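Local coordinates for protein leukotriene A-4 hydrolase (Saccharomyces cerevisiae, PDB 2XQ0) that is an aminopeptidase that uses one zinc ion to cleave mainly di- and tripeptides, with a low epoxide hydrolase activity that can open leukotriene A4 in vitro, at residues 486-491 with 496-501; 541-546 with 564-569; 555-560 with 580-585; 501-506 with 549-554; 492-497 with 536-541. All blocks are in the same frame, centred on the assembly; numbering follows the deposited sequence.

Contact 1: residues 486-491 with 496-501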
# COMPACT_ATOMS: atom_id res chain seq x y z
N GLN A 486 -34.94 16.18 11.26
CA GLN A 486 -36.05 16.89 10.63
C GLN A 486 -37.24 16.99 11.59
O GLN A 486 -38.25 17.60 11.27
CB GLN A 486 -36.49 16.17 9.35
CG GLN A 486 -35.35 15.88 8.37
CD GLN A 486 -35.64 14.67 7.50
OE1 GLN A 486 -34.80 13.79 7.33
NE2 GLN A 486 -36.85 14.61 6.95
N HIS A 487 -37.11 16.38 12.76
CA HIS A 487 -38.22 16.35 13.70
C HIS A 487 -37.90 17.07 15.00
O HIS A 487 -38.67 17.91 15.45
CB HIS A 487 -38.67 14.90 13.96
CG HIS A 487 -39.19 14.19 12.75
ND1 HIS A 487 -39.65 14.85 11.63
CD2 HIS A 487 -39.33 12.87 12.48
CE1 HIS A 487 -40.04 13.98 10.73
NE2 HIS A 487 -39.85 12.76 11.22
N LEU A 488 -36.75 16.76 15.59
CA LEU A 488 -36.35 17.41 16.84
C LEU A 488 -35.85 18.82 16.53
O LEU A 488 -35.27 19.06 15.47
CB LEU A 488 -35.28 16.59 17.57
CG LEU A 488 -35.66 15.12 17.79
CD1 LEU A 488 -34.67 14.38 18.68
CD2 LEU A 488 -37.06 15.02 18.37
N LYS A 489 -36.07 19.74 17.45
CA LYS A 489 -35.67 21.13 17.20
C LYS A 489 -34.56 21.58 18.13
O LYS A 489 -33.47 21.93 17.69
CB LYS A 489 -36.88 22.07 17.28
CG LYS A 489 -37.84 21.91 16.11
CD LYS A 489 -37.09 22.01 14.79
CE LYS A 489 -37.46 20.89 13.83
NZ LYS A 489 -36.50 20.79 12.68
N THR A 490 -34.83 21.53 19.43
CA THR A 490 -33.87 21.98 20.43
C THR A 490 -32.94 20.85 20.85
O THR A 490 -33.29 19.67 20.78
CB THR A 490 -34.58 22.50 21.69
OG1 THR A 490 -34.97 21.40 22.52
CG2 THR A 490 -35.80 23.32 21.32
N THR A 491 -31.75 21.24 21.30
CA THR A 491 -30.73 20.29 21.77
C THR A 491 -31.31 19.39 22.84
O THR A 491 -31.01 18.19 22.91
CB THR A 491 -29.52 21.03 22.37
OG1 THR A 491 -29.16 22.12 21.51
CG2 THR A 491 -28.34 20.09 22.54
N SER A 496 -32.96 13.79 24.63
CA SER A 496 -34.01 12.85 25.01
C SER A 496 -34.07 11.64 24.08
O SER A 496 -34.40 10.55 24.51
CB SER A 496 -35.37 13.54 25.06
OG SER A 496 -35.40 14.49 26.11
N GLU A 497 -33.73 11.84 22.81
CA GLU A 497 -33.70 10.74 21.84
C GLU A 497 -32.36 10.00 21.83
O GLU A 497 -32.30 8.77 21.69
CB GLU A 497 -34.00 11.26 20.43
CG GLU A 497 -35.40 10.98 19.94
CD GLU A 497 -35.66 9.51 19.68
OE1 GLU A 497 -35.91 8.76 20.65
OE2 GLU A 497 -35.60 9.08 18.51
N PHE A 498 -31.28 10.76 21.98
CA PHE A 498 -29.94 10.21 21.78
C PHE A 498 -29.09 10.31 23.03
O PHE A 498 -29.22 11.26 23.79
CB PHE A 498 -29.24 10.97 20.65
CG PHE A 498 -29.95 10.87 19.32
CD1 PHE A 498 -29.85 9.72 18.54
CD2 PHE A 498 -30.69 11.93 18.83
CE1 PHE A 498 -30.49 9.63 17.30
CE2 PHE A 498 -31.34 11.85 17.58
CZ PHE A 498 -31.23 10.70 16.82
N ASN A 499 -28.21 9.35 23.25
CA ASN A 499 -27.11 9.58 24.17
C ASN A 499 -25.86 8.71 23.97
O ASN A 499 -25.87 7.74 23.22
CB ASN A 499 -27.58 9.60 25.63
CG ASN A 499 -27.13 10.87 26.36
OD1 ASN A 499 -27.72 11.94 26.19
ND2 ASN A 499 -26.08 10.75 27.17
N ALA A 500 -24.79 9.10 24.65
CA ALA A 500 -23.50 8.46 24.49
C ALA A 500 -23.64 6.95 24.47
O ALA A 500 -22.82 6.25 23.88
CB ALA A 500 -22.56 8.89 25.62
N ILE A 501 -24.69 6.47 25.11
CA ILE A 501 -24.94 5.04 25.21
C ILE A 501 -25.03 4.34 23.85
O ILE A 501 -24.66 3.16 23.72
CB ILE A 501 -26.25 4.75 25.97
CG1 ILE A 501 -26.27 5.48 27.32
CG2 ILE A 501 -26.44 3.25 26.15
CD1 ILE A 501 -26.49 6.98 27.21
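Leu488, in the loop that leads into the short helix 491-497, reaches forward to Glu497 in the last turn of that helix, in the helical C-terminal part of the enzyme. One methyl does the work: Leu488 CD1 lies 3.6 Å from Glu497 CB and is nearly as close to Glu497 CG, with the two side chains crossing at about a right angle. Only the aliphatic stem of the glutamate is used. The same methyl comes to 4.3 Å from Phe498 CE2, approaching that ring obliquely. With Leu488 CG anti to the carbonyl carbon (chi1 -52°), the CD1 methyl reaches Glu497. Phe498, the first residue to leave the helix, is buried and stacks its ring on Trp481. At the other end Thr490 OG1 bonds to Asp493 N, while Asp493 OD2 bonds to Lys489 N. The contact thus folds a loop against the helix it leads into, with a threonine N-cap at the junction.

Contact 2: residues 541-546 with 564-569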
# COMPACT_ATOMS: atom_id res chain seq x y z
N ARG A 541 -24.55 19.87 15.80
CA ARG A 541 -23.90 20.25 17.05
C ARG A 541 -24.25 19.31 18.22
O ARG A 541 -23.38 18.96 19.02
CB ARG A 541 -24.23 21.71 17.41
CG ARG A 541 -23.59 22.72 16.46
CD ARG A 541 -23.95 24.16 16.82
NE ARG A 541 -23.01 25.11 16.23
CZ ARG A 541 -23.15 25.68 15.03
NH1 ARG A 541 -24.20 25.39 14.28
NH2 ARG A 541 -22.24 26.54 14.59
N ALA A 542 -25.51 18.89 18.31
CA ALA A 542 -25.94 17.92 19.32
C ALA A 542 -25.23 16.58 19.14
O ALA A 542 -24.81 15.95 20.11
CB ALA A 542 -27.46 17.73 19.28
N LEU A 543 -25.10 16.15 17.88
CA LEU A 543 -24.37 14.93 17.53
C LEU A 543 -23.01 14.95 18.21
O LEU A 543 -22.68 14.09 19.03
CB LEU A 543 -24.18 14.87 16.00
CG LEU A 543 -23.69 13.60 15.28
CD1 LEU A 543 -22.49 12.95 15.96
CD2 LEU A 543 -24.81 12.59 15.07
N LEU A 544 -22.22 15.96 17.87
CA LEU A 544 -20.85 16.09 18.36
C LEU A 544 -20.80 16.15 19.88
O LEU A 544 -19.90 15.59 20.51
CB LEU A 544 -20.19 17.33 17.77
CG LEU A 544 -19.75 17.29 16.30
CD1 LEU A 544 -20.85 16.80 15.38
CD2 LEU A 544 -19.27 18.66 15.87
N ASP A 545 -21.78 16.83 20.47
CA ASP A 545 -21.88 16.95 21.92
C ASP A 545 -22.14 15.61 22.61
O ASP A 545 -21.36 15.15 23.44
CB ASP A 545 -22.97 17.96 22.30
CG ASP A 545 -23.25 17.97 23.79
OD1 ASP A 545 -22.30 17.78 24.57
OD2 ASP A 545 -24.43 18.16 24.16
N ILE A 546 -23.26 14.98 22.25
CA ILE A 546 -23.69 13.73 22.86
C ILE A 546 -22.62 12.64 22.72
O ILE A 546 -22.45 11.81 23.62
CB ILE A 546 -25.00 13.23 22.22
CG1 ILE A 546 -26.17 14.14 22.62
CG2 ILE A 546 -25.28 11.78 22.62
CD1 ILE A 546 -27.34 14.09 21.65
N PHE A 564 -14.10 15.38 11.29
CA PHE A 564 -13.88 16.62 10.54
C PHE A 564 -14.77 16.69 9.30
O PHE A 564 -15.38 17.72 9.03
CB PHE A 564 -12.40 16.76 10.18
CG PHE A 564 -11.58 17.38 11.27
CD1 PHE A 564 -11.87 18.65 11.74
CD2 PHE A 564 -10.50 16.71 11.81
CE1 PHE A 564 -11.12 19.23 12.74
CE2 PHE A 564 -9.73 17.29 12.81
CZ PHE A 564 -10.04 18.55 13.27
N LYS A 565 -14.86 15.57 8.58
CA LYS A 565 -15.65 15.53 7.36
C LYS A 565 -17.14 15.73 7.65
O LYS A 565 -17.83 16.48 6.94
CB LYS A 565 -15.42 14.21 6.62
CG LYS A 565 -16.13 14.11 5.28
CD LYS A 565 -16.01 12.70 4.72
CE LYS A 565 -16.60 12.60 3.34
NZ LYS A 565 -16.61 11.20 2.82
N PHE A 566 -17.66 15.09 8.69
CA PHE A 566 -19.05 15.35 9.06
C PHE A 566 -19.23 16.82 9.37
O PHE A 566 -20.23 17.42 8.99
CB PHE A 566 -19.49 14.54 10.26
CG PHE A 566 -20.87 14.91 10.75
CD1 PHE A 566 -22.00 14.52 10.04
CD2 PHE A 566 -21.03 15.66 11.91
CE1 PHE A 566 -23.27 14.86 10.49
CE2 PHE A 566 -22.30 16.01 12.36
CZ PHE A 566 -23.42 15.61 11.65
N GLN A 567 -18.26 17.40 10.08
CA GLN A 567 -18.31 18.80 10.44
C GLN A 567 -18.38 19.67 9.19
O GLN A 567 -19.08 20.69 9.18
CB GLN A 567 -17.10 19.18 11.31
CG GLN A 567 -17.25 18.77 12.77
CD GLN A 567 -16.00 19.06 13.58
OE1 GLN A 567 -15.03 19.61 13.08
NE2 GLN A 567 -16.03 18.68 14.85
N ILE A 568 -17.66 19.27 8.15
CA ILE A 568 -17.64 20.02 6.89
C ILE A 568 -18.96 19.87 6.13
O ILE A 568 -19.54 20.84 5.67
CB ILE A 568 -16.47 19.59 5.99
CG1 ILE A 568 -15.12 19.88 6.66
CG2 ILE A 568 -16.55 20.28 4.64
CD1 ILE A 568 -14.98 21.31 7.15
N PHE A 569 -19.41 18.62 6.01
CA PHE A 569 -20.69 18.32 5.36
C PHE A 569 -21.84 19.07 6.04
O PHE A 569 -22.86 19.37 5.41
CB PHE A 569 -20.94 16.80 5.38
CG PHE A 569 -20.55 16.11 4.10
CD1 PHE A 569 -19.21 15.87 3.81
CD2 PHE A 569 -21.52 15.71 3.19
CE1 PHE A 569 -18.85 15.23 2.63
CE2 PHE A 569 -21.16 15.07 2.01
CZ PHE A 569 -19.82 14.83 1.73
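Leu544 packs on Phe566 and Gln567 between helices 537-546 and 557-569, which run antiparallel here at 159° with their segment axes 11.3 Å apart. That spacing is filled by leucine, phenylalanine and glutamine side chains. The tight spot is Leu544, through both of its methyls. CD1 sits at the edge of the Phe566 ring, near its plane, 3.4 Å from CE2. Phe566 can reach it because its CG stands anti to the backbone N (chi1 173°). The other methyl, Leu544 CD2, lies 3.4 Å from Gln567 NE2 and also touches the aliphatic part of that extended side chain. Leu543 adds a looser contact, CG lying 4.0 Å from Phe566 CE2, and the ring is held further by an edge-to-face meeting with Trp533. Toward solvent the packing gives way to charge: the exposed Arg541 points away from the opposite helix and forms a salt bridge with Glu574. With an alanine in place of Leu544, the edge of Phe566 and the amide of Gln567 would probably both lose their shared partner, opening a gap between the helices. Chemically the joint is apolar: methyls and a phenyl edge hold it, and even Gln567 meets a methyl, so the fit depends on shape more than on directed bonds.

Contact 3: residues 555-560 with 580-585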
# COMPACT_ATOMS: atom_id res chain seq x y z
N GLN A 555 -8.54 9.59 19.75
CA GLN A 555 -7.16 9.72 19.28
C GLN A 555 -6.90 8.87 18.03
O GLN A 555 -5.75 8.67 17.65
CB GLN A 555 -6.18 9.31 20.38
CG GLN A 555 -6.53 9.85 21.74
CD GLN A 555 -5.34 9.84 22.67
OE1 GLN A 555 -5.42 9.35 23.79
NE2 GLN A 555 -4.23 10.39 22.20
N ASN A 556 -7.97 8.36 17.42
CA ASN A 556 -7.88 7.58 16.19
C ASN A 556 -8.01 8.48 14.98
O ASN A 556 -9.07 9.04 14.75
CB ASN A 556 -8.96 6.49 16.17
CG ASN A 556 -8.81 5.52 14.99
OD1 ASN A 556 -8.47 5.91 13.87
ND2 ASN A 556 -9.07 4.25 15.24
N ALA A 557 -6.94 8.62 14.21
CA ALA A 557 -6.93 9.52 13.06
C ALA A 557 -8.02 9.20 12.05
O ALA A 557 -8.45 10.07 11.30
CB ALA A 557 -5.56 9.49 12.38
N GLU A 558 -8.44 7.94 12.02
CA GLU A 558 -9.49 7.51 11.09
C GLU A 558 -10.84 8.10 11.48
O GLU A 558 -11.61 8.52 10.63
CB GLU A 558 -9.61 5.99 11.08
CG GLU A 558 -8.45 5.26 10.45
CD GLU A 558 -8.61 5.12 8.95
OE1 GLU A 558 -9.65 5.59 8.43
OE2 GLU A 558 -7.72 4.54 8.31
N VAL A 559 -11.13 8.07 12.78
CA VAL A 559 -12.38 8.61 13.29
C VAL A 559 -12.32 10.14 13.31
O VAL A 559 -13.27 10.82 12.93
CB VAL A 559 -12.68 8.15 14.72
CG1 VAL A 559 -13.85 8.95 15.28
CG2 VAL A 559 -12.96 6.63 14.76
N VAL A 560 -11.19 10.66 13.76
CA VAL A 560 -10.98 12.10 13.78
C VAL A 560 -11.21 12.69 12.39
O VAL A 560 -11.84 13.74 12.25
CB VAL A 560 -9.58 12.47 14.29
CG1 VAL A 560 -9.23 13.91 13.94
CG2 VAL A 560 -9.49 12.23 15.80
N ALA A 580 -7.97 22.69 9.41
CA ALA A 580 -6.80 23.32 8.80
C ALA A 580 -5.52 22.94 9.54
O ALA A 580 -4.54 22.52 8.93
CB ALA A 580 -6.97 24.84 8.77
N ASP A 581 -5.55 23.07 10.87
CA ASP A 581 -4.37 22.80 11.69
C ASP A 581 -4.05 21.32 11.81
O ASP A 581 -2.88 20.94 11.86
CB ASP A 581 -4.53 23.40 13.09
CG ASP A 581 -4.73 24.90 13.06
OD1 ASP A 581 -4.12 25.58 12.21
OD2 ASP A 581 -5.49 25.39 13.92
N TRP A 582 -5.09 20.48 11.89
CA TRP A 582 -4.89 19.04 11.95
C TRP A 582 -4.18 18.53 10.69
O TRP A 582 -3.33 17.63 10.75
CB TRP A 582 -6.24 18.33 12.09
CG TRP A 582 -6.15 16.84 12.17
CD1 TRP A 582 -5.81 16.09 13.27
CD2 TRP A 582 -6.44 15.90 11.12
NE1 TRP A 582 -5.86 14.75 12.96
CE2 TRP A 582 -6.24 14.61 11.66
CE3 TRP A 582 -6.83 16.03 9.79
CZ2 TRP A 582 -6.44 13.45 10.90
CZ3 TRP A 582 -7.02 14.88 9.04
CH2 TRP A 582 -6.83 13.61 9.59
N LEU A 583 -4.55 19.12 9.56
CA LEU A 583 -3.98 18.75 8.27
C LEU A 583 -2.49 19.06 8.24
O LEU A 583 -1.73 18.54 7.41
CB LEU A 583 -4.73 19.50 7.17
CG LEU A 583 -5.03 18.74 5.89
CD1 LEU A 583 -3.76 18.11 5.35
CD2 LEU A 583 -6.06 17.69 6.15
N GLY A 584 -2.05 19.92 9.15
CA GLY A 584 -0.65 20.25 9.26
C GLY A 584 0.07 19.27 10.16
O GLY A 584 1.28 19.39 10.39
N THR A 585 -0.67 18.29 10.67
CA THR A 585 -0.12 17.32 11.60
C THR A 585 0.00 15.91 10.99
O THR A 585 0.73 15.08 11.52
CB THR A 585 -0.93 17.26 12.93
OG1 THR A 585 -2.13 16.50 12.74
CG2 THR A 585 -1.30 18.68 13.40
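Val560 lays its CG1 methyl over one face of the Trp582 indole, joining helix 557-569 to helix 576-582. The methyl stands 3.5 Å above the ring plane, displaced toward the rim, and makes a CH-pi contact 4.0 Å from the centroid of the five-membered ring, 27° off its normal. Its nearest ring atom is Trp582 NE1, at 3.6 Å from Val560 CG1. Both side chains reach out in the same way: Val560 CG1 and Trp582 CG (chi1 -179°) are each anti to their own backbone N. The six-membered ring extends toward Ala557, whose CB is 4.3 Å from Trp582 CZ2. At the backbone of Trp582, its O accepts from both Thr585 N and Thr585 OG1, the hydroxyl at 2.6 Å. A serine in place of Trp582 would probably leave the Val560 methyl without its ring face and open a gap between the two helices. Asn556 OD1 caps Glu558 N at the start of helix 557-569. Further along that helix Phe564 also meets the indole, planes at about 40°, and Phe591 of helix 589-600 touches it too, so Trp582 of helix 576-582 packs against both helices 557-569 and 589-600.

Contact 4: residues 501-506 with 549-554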
# COMPACT_ATOMS: atom_id res chain seq x y z
N ILE A 501 -24.69 6.47 25.11
CA ILE A 501 -24.94 5.04 25.21
C ILE A 501 -25.03 4.34 23.85
O ILE A 501 -24.66 3.16 23.72
CB ILE A 501 -26.25 4.75 25.97
CG1 ILE A 501 -26.27 5.48 27.32
CG2 ILE A 501 -26.44 3.25 26.15
CD1 ILE A 501 -26.49 6.98 27.21
N ASP A 502 -25.53 5.04 22.83
CA ASP A 502 -25.86 4.34 21.59
C ASP A 502 -24.64 4.00 20.74
O ASP A 502 -24.73 3.15 19.85
CB ASP A 502 -26.98 5.02 20.78
CG ASP A 502 -26.82 6.52 20.70
OD1 ASP A 502 -27.85 7.24 20.67
OD2 ASP A 502 -25.66 6.97 20.67
N ILE A 503 -23.50 4.61 21.03
CA ILE A 503 -22.27 4.25 20.33
C ILE A 503 -21.24 3.61 21.25
O ILE A 503 -20.13 3.28 20.82
CB ILE A 503 -21.65 5.44 19.59
CG1 ILE A 503 -21.13 6.48 20.59
CG2 ILE A 503 -22.67 6.05 18.62
CD1 ILE A 503 -20.42 7.65 19.92
N LYS A 504 -21.61 3.43 22.51
CA LYS A 504 -20.74 2.78 23.49
C LYS A 504 -20.15 1.47 22.99
O LYS A 504 -19.04 1.11 23.36
CB LYS A 504 -21.50 2.54 24.81
CG LYS A 504 -20.80 1.57 25.76
CD LYS A 504 -21.67 1.21 26.96
CE LYS A 504 -21.79 2.36 27.95
NZ LYS A 504 -22.63 2.00 29.14
N ASP A 505 -20.89 0.76 22.14
CA ASP A 505 -20.43 -0.52 21.60
C ASP A 505 -19.84 -0.44 20.18
O ASP A 505 -19.50 -1.45 19.58
CB ASP A 505 -21.55 -1.57 21.65
CG ASP A 505 -21.87 -2.02 23.07
OD1 ASP A 505 -22.85 -1.51 23.67
OD2 ASP A 505 -21.14 -2.89 23.60
N PHE A 506 -19.73 0.77 19.64
CA PHE A 506 -19.17 0.95 18.30
C PHE A 506 -17.64 0.96 18.38
O PHE A 506 -17.06 1.82 19.02
CB PHE A 506 -19.63 2.28 17.69
CG PHE A 506 -21.06 2.29 17.18
CD1 PHE A 506 -21.98 1.35 17.60
CD2 PHE A 506 -21.46 3.26 16.29
CE1 PHE A 506 -23.30 1.39 17.13
CE2 PHE A 506 -22.75 3.31 15.82
CZ PHE A 506 -23.68 2.38 16.24
N ASP A 549 -17.24 11.99 23.75
CA ASP A 549 -16.23 11.10 24.33
C ASP A 549 -15.59 10.24 23.25
O ASP A 549 -14.37 10.28 23.04
CB ASP A 549 -16.85 10.22 25.42
CG ASP A 549 -17.15 11.00 26.70
OD1 ASP A 549 -18.02 10.54 27.48
OD2 ASP A 549 -16.53 12.06 26.92
N ASN A 550 -16.42 9.49 22.54
CA ASN A 550 -15.93 8.52 21.57
C ASN A 550 -15.60 9.06 20.17
O ASN A 550 -14.82 8.45 19.44
CB ASN A 550 -16.88 7.32 21.52
CG ASN A 550 -16.67 6.39 22.69
OD1 ASN A 550 -17.58 5.65 23.09
ND2 ASN A 550 -15.47 6.41 23.26
N ILE A 551 -16.17 10.20 19.79
CA ILE A 551 -15.90 10.74 18.45
C ILE A 551 -15.00 11.96 18.50
O ILE A 551 -13.92 11.96 17.91
CB ILE A 551 -17.20 11.11 17.70
CG1 ILE A 551 -18.02 9.85 17.39
CG2 ILE A 551 -16.87 11.85 16.43
CD1 ILE A 551 -19.13 10.06 16.39
N VAL A 552 -15.45 12.99 19.20
CA VAL A 552 -14.75 14.27 19.26
C VAL A 552 -13.40 14.17 19.98
O VAL A 552 -12.46 14.87 19.63
CB VAL A 552 -15.63 15.34 19.95
CG1 VAL A 552 -14.93 16.71 19.93
CG2 VAL A 552 -16.99 15.41 19.29
N LYS A 553 -13.32 13.30 20.98
CA LYS A 553 -12.12 13.18 21.80
C LYS A 553 -11.23 12.00 21.38
O LYS A 553 -10.19 11.75 21.99
CB LYS A 553 -12.50 13.06 23.28
CG LYS A 553 -13.06 14.36 23.86
CD LYS A 553 -13.75 14.12 25.20
CE LYS A 553 -13.93 15.43 25.97
NZ LYS A 553 -14.62 16.48 25.18
N SER A 554 -11.64 11.30 20.33
CA SER A 554 -10.90 10.14 19.82
C SER A 554 -9.48 10.46 19.39
O SER A 554 -9.23 11.48 18.74
CB SER A 554 -11.65 9.53 18.63
OG SER A 554 -10.91 8.46 18.05
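Ile503 opens a type I beta turn, Ile503 to Phe506, and packs its side chain on Asn550 and Ile551 of the short helix 548-552, whose turns are loosely held and broaden to a pi-type turn. The apolar contacts come first. Ile503 CD1 is the touching atom, 3.9 Å from Asn550 CB and 4.1 Å from Ile551 CG1. Its CG1 sits between the backbone N and the carbonyl carbon (chi1 68°), and the chain then extends (chi2 177°), which carries the methyl across to the helix. Against Ile551 it crosses at about a right angle; past Asn550 the two side chains run in opposite directions. Leu511 of helix 508-519 touches both isoleucines and helps to enclose them, so the loop between helices 491-497 and 508-519 is packed against the core of the helical C-terminal part. No polar bond joins the two segments. Nearby, Phe506 N bonds to Ile503 O at 2.8 Å, closing the turn, and Asp502 OD2 shares a hydrogen bond with Tyr547 OH, beyond the loop and just before helix 548-552. Within the turn, Ile503 CA stands 3.9 Å above the plane of the Phe506 ring, displaced toward its rim.

Contact 5: residues 492-497 with 536-541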
# COMPACT_ATOMS: atom_id res chain seq x y z
N GLU A 492 -32.15 19.98 23.68
CA GLU A 492 -32.85 19.25 24.72
C GLU A 492 -33.62 18.08 24.11
O GLU A 492 -33.60 16.97 24.65
CB GLU A 492 -33.80 20.19 25.47
CG GLU A 492 -35.06 19.54 25.98
CD GLU A 492 -36.10 20.57 26.37
OE1 GLU A 492 -35.75 21.77 26.43
OE2 GLU A 492 -37.26 20.19 26.62
N ASP A 493 -34.31 18.32 22.99
CA ASP A 493 -35.06 17.28 22.30
C ASP A 493 -34.11 16.14 21.93
O ASP A 493 -34.39 14.97 22.18
CB ASP A 493 -35.73 17.84 21.02
CG ASP A 493 -36.95 18.73 21.32
OD1 ASP A 493 -37.55 18.58 22.41
OD2 ASP A 493 -37.31 19.58 20.47
N PHE A 494 -32.98 16.51 21.36
CA PHE A 494 -32.02 15.53 20.90
C PHE A 494 -31.47 14.66 22.03
O PHE A 494 -31.30 13.45 21.86
CB PHE A 494 -30.89 16.22 20.12
CG PHE A 494 -31.28 16.60 18.73
CD1 PHE A 494 -31.70 17.89 18.44
CD2 PHE A 494 -31.26 15.67 17.71
CE1 PHE A 494 -32.06 18.24 17.15
CE2 PHE A 494 -31.63 16.02 16.42
CZ PHE A 494 -32.02 17.30 16.15
N ARG A 495 -31.20 15.26 23.18
CA ARG A 495 -30.66 14.51 24.31
C ARG A 495 -31.67 13.50 24.84
O ARG A 495 -31.30 12.49 25.44
CB ARG A 495 -30.22 15.46 25.44
CG ARG A 495 -29.08 16.37 25.07
CD ARG A 495 -28.13 16.54 26.24
NE ARG A 495 -27.31 17.74 26.10
CZ ARG A 495 -27.64 18.93 26.59
NH1 ARG A 495 -28.78 19.08 27.25
NH2 ARG A 495 -26.83 19.97 26.42
N SER A 496 -32.96 13.79 24.63
CA SER A 496 -34.01 12.85 25.01
C SER A 496 -34.07 11.64 24.08
O SER A 496 -34.40 10.55 24.51
CB SER A 496 -35.37 13.54 25.06
OG SER A 496 -35.40 14.49 26.11
N GLU A 497 -33.73 11.84 22.81
CA GLU A 497 -33.70 10.74 21.84
C GLU A 497 -32.36 10.00 21.83
O GLU A 497 -32.30 8.77 21.69
CB GLU A 497 -34.00 11.26 20.43
CG GLU A 497 -35.40 10.98 19.94
CD GLU A 497 -35.66 9.51 19.68
OE1 GLU A 497 -35.91 8.76 20.65
OE2 GLU A 497 -35.60 9.08 18.51
N PHE A 536 -29.36 21.91 9.71
CA PHE A 536 -29.79 21.41 11.01
C PHE A 536 -28.69 21.53 12.05
O PHE A 536 -28.41 20.56 12.76
CB PHE A 536 -30.23 19.95 10.89
CG PHE A 536 -31.30 19.73 9.85
CD1 PHE A 536 -30.98 19.17 8.62
CD2 PHE A 536 -32.61 20.11 10.10
CE1 PHE A 536 -31.96 18.97 7.66
CE2 PHE A 536 -33.60 19.91 9.14
CZ PHE A 536 -33.27 19.34 7.92
N PRO A 537 -28.07 22.72 12.16
CA PRO A 537 -26.95 22.97 13.07
C PRO A 537 -27.17 22.47 14.50
O PRO A 537 -26.22 21.99 15.12
CB PRO A 537 -26.81 24.51 13.05
CG PRO A 537 -28.05 25.02 12.39
CD PRO A 537 -28.49 23.95 11.46
N VAL A 538 -28.40 22.56 15.01
CA VAL A 538 -28.70 22.07 16.36
C VAL A 538 -28.48 20.56 16.44
O VAL A 538 -27.93 20.05 17.41
CB VAL A 538 -30.14 22.43 16.79
CG1 VAL A 538 -30.39 22.05 18.24
CG2 VAL A 538 -30.37 23.91 16.60
N ALA A 539 -28.90 19.85 15.39
CA ALA A 539 -28.68 18.41 15.30
C ALA A 539 -27.21 18.04 15.13
O ALA A 539 -26.70 17.13 15.79
CB ALA A 539 -29.52 17.82 14.16
N SER A 540 -26.52 18.74 14.24
CA SER A 540 -25.13 18.39 13.97
C SER A 540 -24.27 18.73 15.18
O SER A 540 -23.37 17.97 15.55
CB SER A 540 -24.64 19.07 12.69
OG SER A 540 -24.79 20.46 12.79
N ARG A 541 -24.55 19.87 15.80
CA ARG A 541 -23.90 20.25 17.05
C ARG A 541 -24.25 19.31 18.22
O ARG A 541 -23.38 18.96 19.02
CB ARG A 541 -24.23 21.71 17.41
CG ARG A 541 -23.59 22.72 16.46
CD ARG A 541 -23.95 24.16 16.82
NE ARG A 541 -23.01 25.11 16.23
CZ ARG A 541 -23.15 25.68 15.03
NH1 ARG A 541 -24.20 25.39 14.28
NH2 ARG A 541 -22.24 26.54 14.59
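Pro537 O is gripped twice in the first turn of helix 537-546, the helix on which Phe494 of helix 491-497 packs. Arg541 N bonds to Pro537 O at 2.8 Å, and Ser540 OG at 3.1 Å reaches it from the same face of the carbonyl plane, 37° out of that plane and so not on a lone pair. Phe536 is the N-cap, and the proline right after it fills the first helical position, where its lack of an N-H costs nothing. This is helix-on-helix packing within the helical C-terminal part of the enzyme, and across the joint it is wholly apolar. Phe494 CG is anti to the carbonyl carbon (chi1 -77°), and the ring extends toward Ala539 at the point where the backbones come nearest. Ala539 CA stands over one face of the ring, displaced toward the rim, in a CH-pi contact 3.9 Å from the centroid and 23° off the normal. A small residue permits this close approach. Val538 extends the contact at one side, its CG1 lying 4.3 Å from Phe494 CE1 and meeting the ring obliquely. From the loop before helix 491-497, Leu488 also touches the phenyl. The packing is tightest at the far end of the ring, where Phe494 CZ comes within 3.2 Å of Ala539 CB.

All five contacts lie in the helical C-terminal part of this M1 aminopeptidase. Contacts 1 and 5 share helix 491-497, their centres 4 Å apart, and form the outer end, about 40 Å from the chain centre. Helix 537-546 joins contact 5 to contact 2 (11 Å between centres), and helix 557-569 joins contact 2 to contact 3 (14 Å). Contact 4 ties in the loop before helix 508-519 and crosses contacts 2 and 5 along the chain, whereas contact 1 closes before contact 2 opens. Contact 3 comes nearest the active site, with the side chain of Ala557 about 13 Å from the bound bestatin. Together they run from helix 491-497 through 537-546 and 557-569, from the periphery inward.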